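Local coordinates for sugar ABC transporter substrate-binding protein, BlMnBP1 (Bifidobacterium animalis subsp. lactis ATCC 27673, PDB 6I5R) that binds manno-oligosaccharides such as mannobiose and probably delivers them to the membrane components of an ABC importer that supports growth on beta-mannan, at residues T38-M43 with W98-I103; D85-R90 with M102-D107; P189-F194 with Y255-Y260; A242-L247 with K409-I414. All blocks are in the same frame, centred on the assembly; numbering follows the deposited sequence.

Contact 1. Residues T38-M43 with W98-I103; sequences TTITFM and WDIMMI
The carbonyl oxygen of Thr-41 is gripped by two consecutive amides. Asp-99 N reaches Thr-41 O at 2.9 Å within the carbonyl plane, and Ile-100 N meets the same Thr-41 O at 3.0 Å in a nearly straight bond (172°). The side chain of Asp-99 returns the favour: its OD2 takes the amide of Thr-41 (N to OD2 2.7 Å) on the anti lone pair, so a carboxylate takes the place a strand carbonyl might hold, next to the Ile-100 pairing. The strands run parallel, with Met-43 N bonded to Ile-100 O at 2.8 Å; beyond it a weak bond from Met-102 N to Met-43 O follows.

Side chains sort onto the two faces of the sheet. On one, CG2 of Ile-100 packs against Phe-42 CD1 while the sulfur of Met-102 lies at the ring's edge, in its plane, 3.8 Å from Phe-42 CE1. On the other, Met-43 and Met-101 run side by side. The Met-43 sulfur touches Trp-98 CB at 3.6 Å, and CE of Met-101 sits over the centre of the indole.

This is parallel pairing in the sheet of one lobe of a periplasmic-binding-protein fold. Strand 38-44 also pairs with strand 73-79; helix 331-346 packs on the Ile-100 face, and helix 83-93 on Met-43 and Met-101.

Contact 2. Residues D85-R90 with M102-D107; sequences DSALTR and MIPAVD. With ZN (zinc ion), chain P; ZN (zinc ion), chain J.
Apolar packing carries the contact between Leu-88 and Pro-104. Chi1 (-161°) puts Leu-88 CG anti to the backbone N, and chi2 (67°) then turns CD1 toward the loop, where it lies 3.9 Å from Pro-104 CG. The same methyl stands 4.0 Å from Val-106 CG2 and also approaches the carbonyl oxygen of Ala-105, so one branch is bordered by three successive loop residues. The preceding residue, Ala-87, points its CB at the proline ring and touches both CB and CG, the latter at 4.1 Å. Pro-104 thus offers its CG to two helix residues at once.

Hydrogen bonding stays within the helix. Asp-85 O accepts from both the amide and the hydroxyl of Thr-89, which arrive from opposite faces of the carbonyl plane; Thr-89 OG1 is 3.1 Å from Asp-85 O.

Metal binding marks the far ends of both segments. Asp-85 holds one zinc ion through OD2 alone, at 2.1 Å, with two waters. Asp-107 instead grips another zinc ion with both oxygens, OD1 at 2.3 Å and OD2 at 2.1 Å; a water, Ser-109, Asp-390 and Asn-394 also belong to that site.

Helix 83-93 is the connection of a beta-alpha-beta crossover between strands 73-79 and 100-102, and here it lies against the loop that leaves the second strand. Leu-91 extends the helix surface over Pro-104 and Val-106, while Tyr-83 hydrogen-bonds Met-102 O and Ala-105 touches Asn-405.

Contact 3. Residues P189-F194 with Y255-Y260; sequences PLYTNF and YTEEDY
Glu-257 clamps Thr-192 with both carboxylate oxygens, and here the contact is tightest. OE2 meets the hydroxyl of Thr-192 in a very short hydrogen bond (OG1 to OE2 2.5 Å), donated by the threonine. OE1 takes the amide of the same residue, Thr-192 N to Glu-257 OE1 being 2.8 Å, from the syn side and somewhat out of the carboxylate plane. A bend at chi2 (-75°) turns CD, and with it the carboxylate, back toward Thr-192; Glu-257 CB itself lies beside CD1 and CE1 of the Tyr-191 ring. The clamped hydroxyl also accepts from Phe-194 N, which makes an ST turn and ties the clamp to the neighbouring aromatic pair.

In that pair the edge of Tyr-260 is directed at the face of Phe-194: Tyr-260 CD1 stands 3.4 Å above the phenyl plane, over its centre, and the two planes meet at 51°. Tyr-260 O adds a close approach to Phe-194 CD1, 3.2 Å.

The other end is looser. A single backbone bond, Leu-190 N to Tyr-255 O at 3.0 Å, is bent at the hydrogen, and Leu-190 O is buried without a polar partner, near Thr-256 CA. Tyr-255 lends its CB to Pro-189, but the residue is partly exposed and the end of its side chain leads away.

The 255-260 loop follows helix 239-252 and lies along the chain leaving strand 188-190. Helix 171-184 receives Pro-189 and Tyr-255, strand 277-283 backs Leu-190 and Tyr-191, and helix 409-420 packs on Phe-194 and Tyr-260.

Contact 4. Residues A242-L247 with K409-I414; sequences AVYKTL and KKIQDI
Leu-247 and Ile-411 make the closest approach between these two helices: CD2 of the leucine presses on CG2 of the isoleucine at 3.5 Å, tighter than usual for two methyls. The leucine branch is a bump directed between two side chains of the facing helix, because the same CD2 also lies 4.2 Å from Ile-414 CG2. Those two isoleucines are one turn apart, and their CG2 atoms border the hollow that receives it.

The second bump is the ring of Tyr-244. Both isoleucine chains cross it at about a right angle, bringing their terminal methyls to the same side of the phenol: Ile-411 CD1 touches Tyr-244 CE1 at 3.6 Å, and Ile-414 CD1 touches Tyr-244 CD1 at 3.8 Å. Ile-414 CD1 also touches Tyr-244 CB, where the ring joins its chain. In Ile-411 the CD1 methyl is folded (chi2 -60°), whereas in Ile-414 it is extended (chi2 175°); the two shapes place their methyls at different depths along the tyrosine.

The helix segments run at 54°, their axes 10.5 Å apart at closest approach, with the side chains spanning that distance. Trp-432 of helix 425-443 adds an edge-to-face partner for Tyr-244 and touches both isoleucines, while Met-200 packs on Leu-247 and Ile-411.

Across the pair the chemistry is entirely apolar, so cohesion rests on burial and fit. The polar end of Tyr-244 is satisfied outside the pair: its hydroxyl bonds Asp-204, which also forms a salt bridge with Lys-410.

Two pairs of contacts fall in different parts of the molecule, with the mannobiose between them. Contacts 1 and 2 share Met-102 and Ile-103, and their centres lie 13 Å apart; CE of Met-101 in contact 1 packs on Ala-87 O of contact 2 at 3.6 Å. Contacts 3 and 4 are likewise 13 Å apart, joined by a probable hydrogen bond from Gln-412 NE2 to Phe-194 O, 2.7 Å. Contacts 1 and 4 stand on opposite sides of the chain's centre, 34 Å apart between centres. The side chains of Met-102, Tyr-191 and Ile-411 lie about 8, 12 and 13 Å from a bound mannose, so none of the three touches the sugar, though Met-102 comes nearest.

Contact 1. Residues T38-M43 with W98-I103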
# COMPACT_ATOMS: atom_id res chain seq x y z
N THR A 38 26.55 8.57 -15.72
CA THR A 38 26.06 7.22 -15.90
C THR A 38 24.56 7.27 -16.17
O THR A 38 23.91 8.32 -16.14
CB THR A 38 26.37 6.36 -14.68
OG1 THR A 38 25.99 5.00 -14.91
CG2 THR A 38 25.60 6.85 -13.47
N THR A 39 24.02 6.08 -16.42
CA THR A 39 22.60 5.88 -16.63
C THR A 39 22.10 4.80 -15.68
O THR A 39 22.73 3.76 -15.53
CB THR A 39 22.33 5.46 -18.07
OG1 THR A 39 22.77 6.49 -18.95
CG2 THR A 39 20.87 5.22 -18.27
N ILE A 40 20.96 5.06 -15.07
CA ILE A 40 20.31 4.11 -14.17
C ILE A 40 18.92 3.83 -14.69
O ILE A 40 18.27 4.70 -15.29
CB ILE A 40 20.30 4.65 -12.73
CG1 ILE A 40 19.57 5.98 -12.65
CG2 ILE A 40 21.78 4.81 -12.26
CD1 ILE A 40 19.39 6.52 -11.21
N THR A 41 18.47 2.60 -14.45
CA THR A 41 17.17 2.11 -14.86
C THR A 41 16.32 2.02 -13.60
O THR A 41 16.72 1.36 -12.63
CB THR A 41 17.27 0.77 -15.57
OG1 THR A 41 17.91 0.97 -16.84
CG2 THR A 41 15.88 0.19 -15.85
N PHE A 42 15.17 2.69 -13.62
CA PHE A 42 14.27 2.85 -12.48
C PHE A 42 12.98 2.13 -12.84
O PHE A 42 12.26 2.57 -13.73
CB PHE A 42 14.06 4.34 -12.23
CG PHE A 42 12.92 4.68 -11.28
CD1 PHE A 42 12.53 3.81 -10.28
CD2 PHE A 42 12.26 5.91 -11.39
CE1 PHE A 42 11.52 4.15 -9.43
CE2 PHE A 42 11.23 6.25 -10.52
CZ PHE A 42 10.87 5.36 -9.55
N MET A 43 12.73 0.98 -12.20
CA MET A 43 11.52 0.21 -12.44
C MET A 43 10.45 0.63 -11.43
O MET A 43 10.72 0.66 -10.23
CB MET A 43 11.78 -1.29 -12.29
CG MET A 43 12.76 -1.92 -13.28
SD MET A 43 12.94 -3.68 -12.84
CE MET A 43 11.26 -4.23 -12.85
N TRP A 98 18.62 -3.68 -13.79
CA TRP A 98 17.83 -2.64 -13.15
C TRP A 98 18.74 -2.03 -12.10
O TRP A 98 19.67 -2.68 -11.63
CB TRP A 98 16.54 -3.20 -12.52
CG TRP A 98 16.82 -4.24 -11.50
CD1 TRP A 98 17.09 -5.57 -11.73
CD2 TRP A 98 16.88 -4.07 -10.08
NE1 TRP A 98 17.31 -6.22 -10.54
CE2 TRP A 98 17.21 -5.32 -9.51
CE3 TRP A 98 16.70 -2.97 -9.23
CZ2 TRP A 98 17.35 -5.50 -8.15
CZ3 TRP A 98 16.84 -3.16 -7.87
CH2 TRP A 98 17.16 -4.42 -7.35
N ASP A 99 18.49 -0.80 -11.76
CA ASP A 99 19.28 -0.12 -10.75
C ASP A 99 18.48 0.26 -9.53
O ASP A 99 18.97 0.11 -8.41
CB ASP A 99 19.90 1.13 -11.37
CG ASP A 99 20.88 0.78 -12.49
OD1 ASP A 99 22.00 0.29 -12.17
OD2 ASP A 99 20.52 0.95 -13.67
N ILE A 100 17.26 0.74 -9.73
CA ILE A 100 16.29 0.98 -8.68
C ILE A 100 14.99 0.29 -9.08
O ILE A 100 14.57 0.42 -10.23
CB ILE A 100 15.99 2.48 -8.48
CG1 ILE A 100 17.21 3.27 -8.10
CG2 ILE A 100 14.87 2.66 -7.42
CD1 ILE A 100 17.02 4.73 -8.43
N MET A 101 14.35 -0.40 -8.13
CA MET A 101 12.97 -0.84 -8.30
C MET A 101 12.18 -0.53 -7.03
O MET A 101 12.75 -0.26 -5.97
CB MET A 101 12.85 -2.33 -8.63
CG MET A 101 13.23 -3.25 -7.51
SD MET A 101 12.62 -4.94 -7.71
CE MET A 101 13.50 -5.40 -9.24
N MET A 102 10.86 -0.58 -7.14
CA MET A 102 10.03 -0.57 -5.94
C MET A 102 10.02 -2.00 -5.42
O MET A 102 9.72 -2.95 -6.16
CB MET A 102 8.62 -0.05 -6.24
CG MET A 102 8.59 1.24 -7.02
SD MET A 102 9.72 2.57 -6.48
CE MET A 102 9.01 3.08 -4.89
N ILE A 103 10.37 -2.17 -4.15
CA ILE A 103 10.58 -3.48 -3.57
C ILE A 103 9.28 -4.29 -3.61
O ILE A 103 8.25 -3.84 -3.10
CB ILE A 103 11.08 -3.37 -2.13
CG1 ILE A 103 12.42 -2.66 -2.11
CG2 ILE A 103 11.15 -4.74 -1.50
CD1 ILE A 103 12.87 -2.20 -0.77
O HOH W 1 21.73 0.41 -15.70

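Contact 2. Residues D85-R90 with M102-D107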
# COMPACT_ATOMS: atom_id res chain seq x y z
N ASP A 85 4.52 -8.83 -10.04
CA ASP A 85 5.01 -10.08 -10.59
C ASP A 85 6.28 -9.86 -11.42
O ASP A 85 7.26 -10.60 -11.28
CB ASP A 85 3.91 -10.71 -11.44
CG ASP A 85 2.70 -11.21 -10.60
OD1 ASP A 85 2.86 -11.56 -9.41
OD2 ASP A 85 1.57 -11.28 -11.16
N SER A 86 6.30 -8.81 -12.24
CA SER A 86 7.46 -8.58 -13.10
C SER A 86 8.68 -8.12 -12.31
O SER A 86 9.81 -8.54 -12.60
CB SER A 86 7.12 -7.59 -14.21
OG SER A 86 6.72 -6.37 -13.69
N ALA A 87 8.49 -7.29 -11.28
CA ALA A 87 9.61 -6.93 -10.40
C ALA A 87 10.19 -8.16 -9.69
O ALA A 87 11.41 -8.27 -9.52
CB ALA A 87 9.16 -5.90 -9.37
N LEU A 88 9.34 -9.08 -9.23
CA LEU A 88 9.90 -10.23 -8.53
C LEU A 88 10.67 -11.11 -9.50
O LEU A 88 11.76 -11.61 -9.19
CB LEU A 88 8.82 -11.01 -7.83
CG LEU A 88 9.36 -11.90 -6.72
CD1 LEU A 88 9.93 -11.13 -5.56
CD2 LEU A 88 8.21 -12.77 -6.26
N THR A 89 10.14 -11.29 -10.70
CA THR A 89 10.86 -12.02 -11.73
C THR A 89 12.24 -11.41 -11.99
O THR A 89 13.25 -12.13 -12.01
CB THR A 89 10.02 -12.06 -12.99
OG1 THR A 89 8.83 -12.81 -12.74
CG2 THR A 89 10.82 -12.71 -14.14
N ARG A 90 12.31 -10.10 -12.18
CA ARG A 90 13.62 -9.49 -12.43
C ARG A 90 14.53 -9.66 -11.23
O ARG A 90 15.73 -9.91 -11.39
CB ARG A 90 13.48 -8.00 -12.78
CG ARG A 90 12.71 -7.78 -14.07
CD ARG A 90 13.56 -7.87 -15.34
NE ARG A 90 14.51 -6.77 -15.42
CZ ARG A 90 14.24 -5.57 -15.92
NH1 ARG A 90 13.03 -5.29 -16.39
NH2 ARG A 90 15.19 -4.63 -15.96
N MET A 102 10.86 -0.58 -7.14
CA MET A 102 10.03 -0.57 -5.94
C MET A 102 10.02 -2.00 -5.42
O MET A 102 9.72 -2.95 -6.16
CB MET A 102 8.62 -0.05 -6.24
CG MET A 102 8.59 1.24 -7.02
SD MET A 102 9.72 2.57 -6.48
CE MET A 102 9.01 3.08 -4.89
N ILE A 103 10.37 -2.17 -4.15
CA ILE A 103 10.58 -3.48 -3.57
C ILE A 103 9.28 -4.29 -3.61
O ILE A 103 8.25 -3.84 -3.10
CB ILE A 103 11.08 -3.37 -2.13
CG1 ILE A 103 12.42 -2.66 -2.11
CG2 ILE A 103 11.15 -4.74 -1.50
CD1 ILE A 103 12.87 -2.20 -0.77
N PRO A 104 9.31 -5.46 -4.25
CA PRO A 104 8.13 -6.33 -4.32
C PRO A 104 8.02 -7.20 -3.06
O PRO A 104 8.55 -6.83 -2.02
CB PRO A 104 8.39 -7.18 -5.56
CG PRO A 104 9.90 -7.26 -5.59
CD PRO A 104 10.40 -5.95 -5.13
N ALA A 105 7.31 -8.33 -3.18
CA ALA A 105 7.03 -9.12 -1.99
C ALA A 105 8.19 -10.05 -1.67
O ALA A 105 8.22 -11.21 -2.15
CB ALA A 105 5.71 -9.87 -2.19
N VAL A 106 9.10 -9.53 -0.82
CA VAL A 106 10.39 -10.14 -0.47
C VAL A 106 10.50 -10.28 1.04
O VAL A 106 10.26 -9.31 1.75
CB VAL A 106 11.58 -9.32 -1.01
CG1 VAL A 106 12.86 -9.98 -0.66
CG2 VAL A 106 11.40 -9.10 -2.47
N ASP A 107 10.93 -11.46 1.51
CA ASP A 107 11.26 -11.68 2.92
C ASP A 107 12.30 -10.65 3.34
O ASP A 107 13.39 -10.55 2.77
CB ASP A 107 11.77 -13.12 3.13
CG ASP A 107 11.89 -13.50 4.61
OD1 ASP A 107 12.32 -12.76 5.53
OD2 ASP A 107 11.58 -14.66 4.95
ZN ZN P . -0.35 -11.03 -10.40
ZN ZN J . 12.73 -14.75 6.69
O HOH W 2 13.21 -16.72 7.36
O HOH W 3 0.39 -11.63 -8.81
O HOH W 4 0.55 -12.88 -10.75

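Contact 3. Residues P189-F194 with Y255-Y260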
# COMPACT_ATOMS: atom_id res chain seq x y z
N PRO A 189 -22.57 0.19 -5.49
CA PRO A 189 -22.20 0.61 -4.12
C PRO A 189 -20.74 0.38 -3.77
O PRO A 189 -20.09 1.27 -3.21
CB PRO A 189 -23.14 -0.23 -3.24
CG PRO A 189 -24.35 -0.51 -4.13
CD PRO A 189 -23.79 -0.65 -5.52
N LEU A 190 -20.19 -0.79 -4.08
CA LEU A 190 -18.78 -1.06 -3.83
C LEU A 190 -18.23 -1.81 -5.04
O LEU A 190 -18.71 -2.89 -5.37
CB LEU A 190 -18.59 -1.87 -2.54
CG LEU A 190 -17.15 -2.12 -2.06
CD1 LEU A 190 -17.03 -2.26 -0.56
CD2 LEU A 190 -16.60 -3.38 -2.75
N TYR A 191 -17.24 -1.22 -5.70
CA TYR A 191 -16.64 -1.81 -6.88
C TYR A 191 -15.40 -2.57 -6.43
O TYR A 191 -14.54 -1.99 -5.78
CB TYR A 191 -16.28 -0.74 -7.90
CG TYR A 191 -15.96 -1.24 -9.27
CD1 TYR A 191 -16.95 -1.50 -10.18
CD2 TYR A 191 -14.65 -1.43 -9.67
CE1 TYR A 191 -16.66 -1.93 -11.46
CE2 TYR A 191 -14.35 -1.85 -10.93
CZ TYR A 191 -15.36 -2.12 -11.83
OH TYR A 191 -15.07 -2.53 -13.11
N THR A 192 -15.33 -3.85 -6.77
CA THR A 192 -14.30 -4.66 -6.16
C THR A 192 -12.96 -4.57 -6.87
O THR A 192 -11.95 -4.84 -6.23
CB THR A 192 -14.67 -6.15 -6.14
OG1 THR A 192 -14.81 -6.61 -7.49
CG2 THR A 192 -15.93 -6.40 -5.37
N ASN A 193 -12.94 -4.21 -8.16
CA ASN A 193 -11.73 -4.34 -8.99
C ASN A 193 -11.12 -5.72 -8.82
O ASN A 193 -9.90 -5.89 -8.75
CB ASN A 193 -10.72 -3.24 -8.68
CG ASN A 193 -10.93 -2.01 -9.54
OD1 ASN A 193 -10.95 -2.11 -10.76
ND2 ASN A 193 -11.13 -0.85 -8.91
N PHE A 194 -12.00 -6.72 -8.79
CA PHE A 194 -11.60 -8.12 -8.66
C PHE A 194 -10.44 -8.46 -9.59
O PHE A 194 -9.54 -9.21 -9.21
CB PHE A 194 -12.84 -8.99 -8.96
CG PHE A 194 -12.57 -10.45 -9.03
CD1 PHE A 194 -12.15 -11.04 -10.23
CD2 PHE A 194 -12.78 -11.26 -7.93
CE1 PHE A 194 -11.92 -12.40 -10.30
CE2 PHE A 194 -12.55 -12.62 -8.00
CZ PHE A 194 -12.12 -13.19 -9.20
N TYR A 255 -24.30 -5.92 -3.40
CA TYR A 255 -23.94 -4.51 -3.39
C TYR A 255 -22.66 -4.22 -4.17
O TYR A 255 -22.09 -3.14 -4.00
CB TYR A 255 -23.75 -3.99 -1.97
CG TYR A 255 -24.94 -4.15 -1.05
CD1 TYR A 255 -26.22 -4.23 -1.55
CD2 TYR A 255 -24.77 -4.23 0.32
CE1 TYR A 255 -27.31 -4.40 -0.72
CE2 TYR A 255 -25.85 -4.39 1.16
CZ TYR A 255 -27.13 -4.47 0.63
OH TYR A 255 -28.26 -4.65 1.41
N THR A 256 -22.16 -5.18 -4.96
CA THR A 256 -20.98 -4.96 -5.80
C THR A 256 -21.38 -5.09 -7.27
O THR A 256 -22.55 -5.30 -7.62
CB THR A 256 -19.84 -5.93 -5.45
OG1 THR A 256 -20.28 -7.28 -5.64
CG2 THR A 256 -19.44 -5.74 -4.03
N GLU A 257 -20.38 -4.94 -8.15
CA GLU A 257 -20.65 -4.95 -9.58
C GLU A 257 -21.28 -6.27 -10.00
O GLU A 257 -21.10 -7.31 -9.35
CB GLU A 257 -19.37 -4.70 -10.39
CG GLU A 257 -18.31 -5.80 -10.31
CD GLU A 257 -17.53 -5.84 -9.00
OE1 GLU A 257 -17.53 -4.81 -8.29
OE2 GLU A 257 -16.94 -6.90 -8.69
N GLU A 258 -22.05 -6.20 -11.09
CA GLU A 258 -22.77 -7.37 -11.56
C GLU A 258 -21.82 -8.52 -11.84
O GLU A 258 -22.11 -9.69 -11.55
CB GLU A 258 -23.59 -7.03 -12.82
CG GLU A 258 -24.06 -8.31 -13.56
CD GLU A 258 -25.57 -8.28 -13.94
OE1 GLU A 258 -26.19 -7.16 -14.02
OE2 GLU A 258 -26.15 -9.37 -14.19
N ASP A 259 -20.70 -8.22 -12.49
CA ASP A 259 -19.76 -9.24 -12.94
C ASP A 259 -18.35 -8.94 -12.47
O ASP A 259 -17.65 -8.18 -13.13
CB ASP A 259 -19.77 -9.40 -14.46
CG ASP A 259 -18.93 -10.58 -14.92
OD1 ASP A 259 -18.44 -11.33 -14.06
OD2 ASP A 259 -18.77 -10.77 -16.14
N TYR A 260 -17.94 -9.59 -11.38
CA TYR A 260 -16.60 -9.38 -10.87
C TYR A 260 -15.52 -9.85 -11.84
O TYR A 260 -14.41 -9.36 -11.77
CB TYR A 260 -16.46 -10.07 -9.52
CG TYR A 260 -16.62 -11.56 -9.55
CD1 TYR A 260 -15.62 -12.38 -10.04
CD2 TYR A 260 -17.78 -12.17 -9.07
CE1 TYR A 260 -15.76 -13.74 -10.08
CE2 TYR A 260 -17.92 -13.55 -9.11
CZ TYR A 260 -16.91 -14.32 -9.62
OH TYR A 260 -17.03 -15.70 -9.65

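Contact 4. Residues A242-L247 with K409-I414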
# COMPACT_ATOMS: atom_id res chain seq x y z
N ALA A 242 -13.63 -8.89 10.78
CA ALA A 242 -14.63 -7.91 10.40
C ALA A 242 -14.29 -7.28 9.06
O ALA A 242 -15.19 -6.78 8.37
CB ALA A 242 -14.76 -6.83 11.47
N VAL A 243 -13.01 -7.23 8.71
CA VAL A 243 -12.61 -6.64 7.44
C VAL A 243 -13.02 -7.54 6.29
O VAL A 243 -13.67 -7.11 5.34
CB VAL A 243 -11.09 -6.39 7.43
CG1 VAL A 243 -10.61 -5.91 6.06
CG2 VAL A 243 -10.72 -5.41 8.51
N TYR A 244 -12.62 -8.80 6.36
CA TYR A 244 -12.92 -9.72 5.28
C TYR A 244 -14.41 -9.98 5.16
O TYR A 244 -14.89 -10.18 4.05
CB TYR A 244 -12.18 -11.04 5.49
CG TYR A 244 -10.67 -10.87 5.49
CD1 TYR A 244 -10.01 -10.36 4.39
CD2 TYR A 244 -9.92 -11.19 6.60
CE1 TYR A 244 -8.64 -10.19 4.39
CE2 TYR A 244 -8.56 -11.01 6.62
CZ TYR A 244 -7.93 -10.53 5.51
OH TYR A 244 -6.54 -10.39 5.54
N LYS A 245 -15.13 -9.98 6.29
CA LYS A 245 -16.58 -10.11 6.23
C LYS A 245 -17.22 -8.89 5.59
O LYS A 245 -18.31 -8.98 5.02
CB LYS A 245 -17.14 -10.34 7.63
CG LYS A 245 -18.66 -10.45 7.70
CD LYS A 245 -19.06 -10.81 9.13
CE LYS A 245 -20.47 -11.45 9.20
NZ LYS A 245 -21.51 -10.47 8.80
N THR A 246 -16.60 -7.72 5.71
CA THR A 246 -17.11 -6.56 4.99
C THR A 246 -17.15 -6.83 3.50
O THR A 246 -18.16 -6.58 2.83
CB THR A 246 -16.25 -5.34 5.29
OG1 THR A 246 -16.39 -4.97 6.67
CG2 THR A 246 -16.66 -4.18 4.40
N LEU A 247 -16.05 -7.32 2.94
CA LEU A 247 -16.04 -7.64 1.52
C LEU A 247 -17.03 -8.75 1.21
O LEU A 247 -17.81 -8.66 0.26
CB LEU A 247 -14.64 -8.04 1.07
CG LEU A 247 -14.55 -8.53 -0.37
CD1 LEU A 247 -14.92 -7.47 -1.36
CD2 LEU A 247 -13.11 -9.00 -0.63
N LYS A 409 -5.03 -13.45 -4.39
CA LYS A 409 -5.82 -14.57 -4.88
C LYS A 409 -6.79 -15.06 -3.80
O LYS A 409 -7.93 -15.43 -4.10
CB LYS A 409 -4.90 -15.70 -5.36
CG LYS A 409 -4.41 -15.63 -6.83
CD LYS A 409 -3.42 -14.54 -7.00
CE LYS A 409 -2.47 -14.78 -8.17
NZ LYS A 409 -3.08 -14.43 -9.48
N LYS A 410 -6.36 -15.06 -2.55
CA LYS A 410 -7.24 -15.51 -1.48
C LYS A 410 -8.43 -14.57 -1.31
O LYS A 410 -9.51 -14.99 -0.87
CB LYS A 410 -6.46 -15.63 -0.17
CG LYS A 410 -5.93 -14.29 0.37
CD LYS A 410 -5.31 -14.44 1.76
CE LYS A 410 -4.86 -13.12 2.35
NZ LYS A 410 -3.74 -12.47 1.63
N ILE A 411 -8.25 -13.30 -1.64
CA ILE A 411 -9.33 -12.33 -1.54
C ILE A 411 -10.29 -12.50 -2.70
O ILE A 411 -11.50 -12.32 -2.56
CB ILE A 411 -8.74 -10.90 -1.51
CG1 ILE A 411 -7.66 -10.77 -0.46
CG2 ILE A 411 -9.82 -9.83 -1.29
CD1 ILE A 411 -8.11 -11.05 0.94
N GLN A 412 -9.75 -12.81 -3.88
CA GLN A 412 -10.61 -13.18 -5.00
C GLN A 412 -11.49 -14.36 -4.62
O GLN A 412 -12.67 -14.39 -4.97
CB GLN A 412 -9.75 -13.47 -6.24
CG GLN A 412 -9.16 -12.20 -6.84
CD GLN A 412 -8.15 -12.44 -7.95
OE1 GLN A 412 -7.51 -13.49 -8.02
NE2 GLN A 412 -8.00 -11.44 -8.83
N ASP A 413 -10.96 -15.30 -3.84
CA ASP A 413 -11.74 -16.45 -3.42
C ASP A 413 -12.89 -16.02 -2.52
O ASP A 413 -14.00 -16.56 -2.62
CB ASP A 413 -10.86 -17.47 -2.71
CG ASP A 413 -11.57 -18.78 -2.45
OD1 ASP A 413 -12.20 -19.28 -3.40
OD2 ASP A 413 -11.45 -19.33 -1.31
N ILE A 414 -12.67 -15.03 -1.66
CA ILE A 414 -13.77 -14.49 -0.87
C ILE A 414 -14.89 -14.03 -1.80
O ILE A 414 -16.07 -14.34 -1.59
CB ILE A 414 -13.30 -13.34 0.04
CG1 ILE A 414 -12.31 -13.86 1.08
CG2 ILE A 414 -14.50 -12.71 0.74
CD1 ILE A 414 -11.70 -12.81 1.97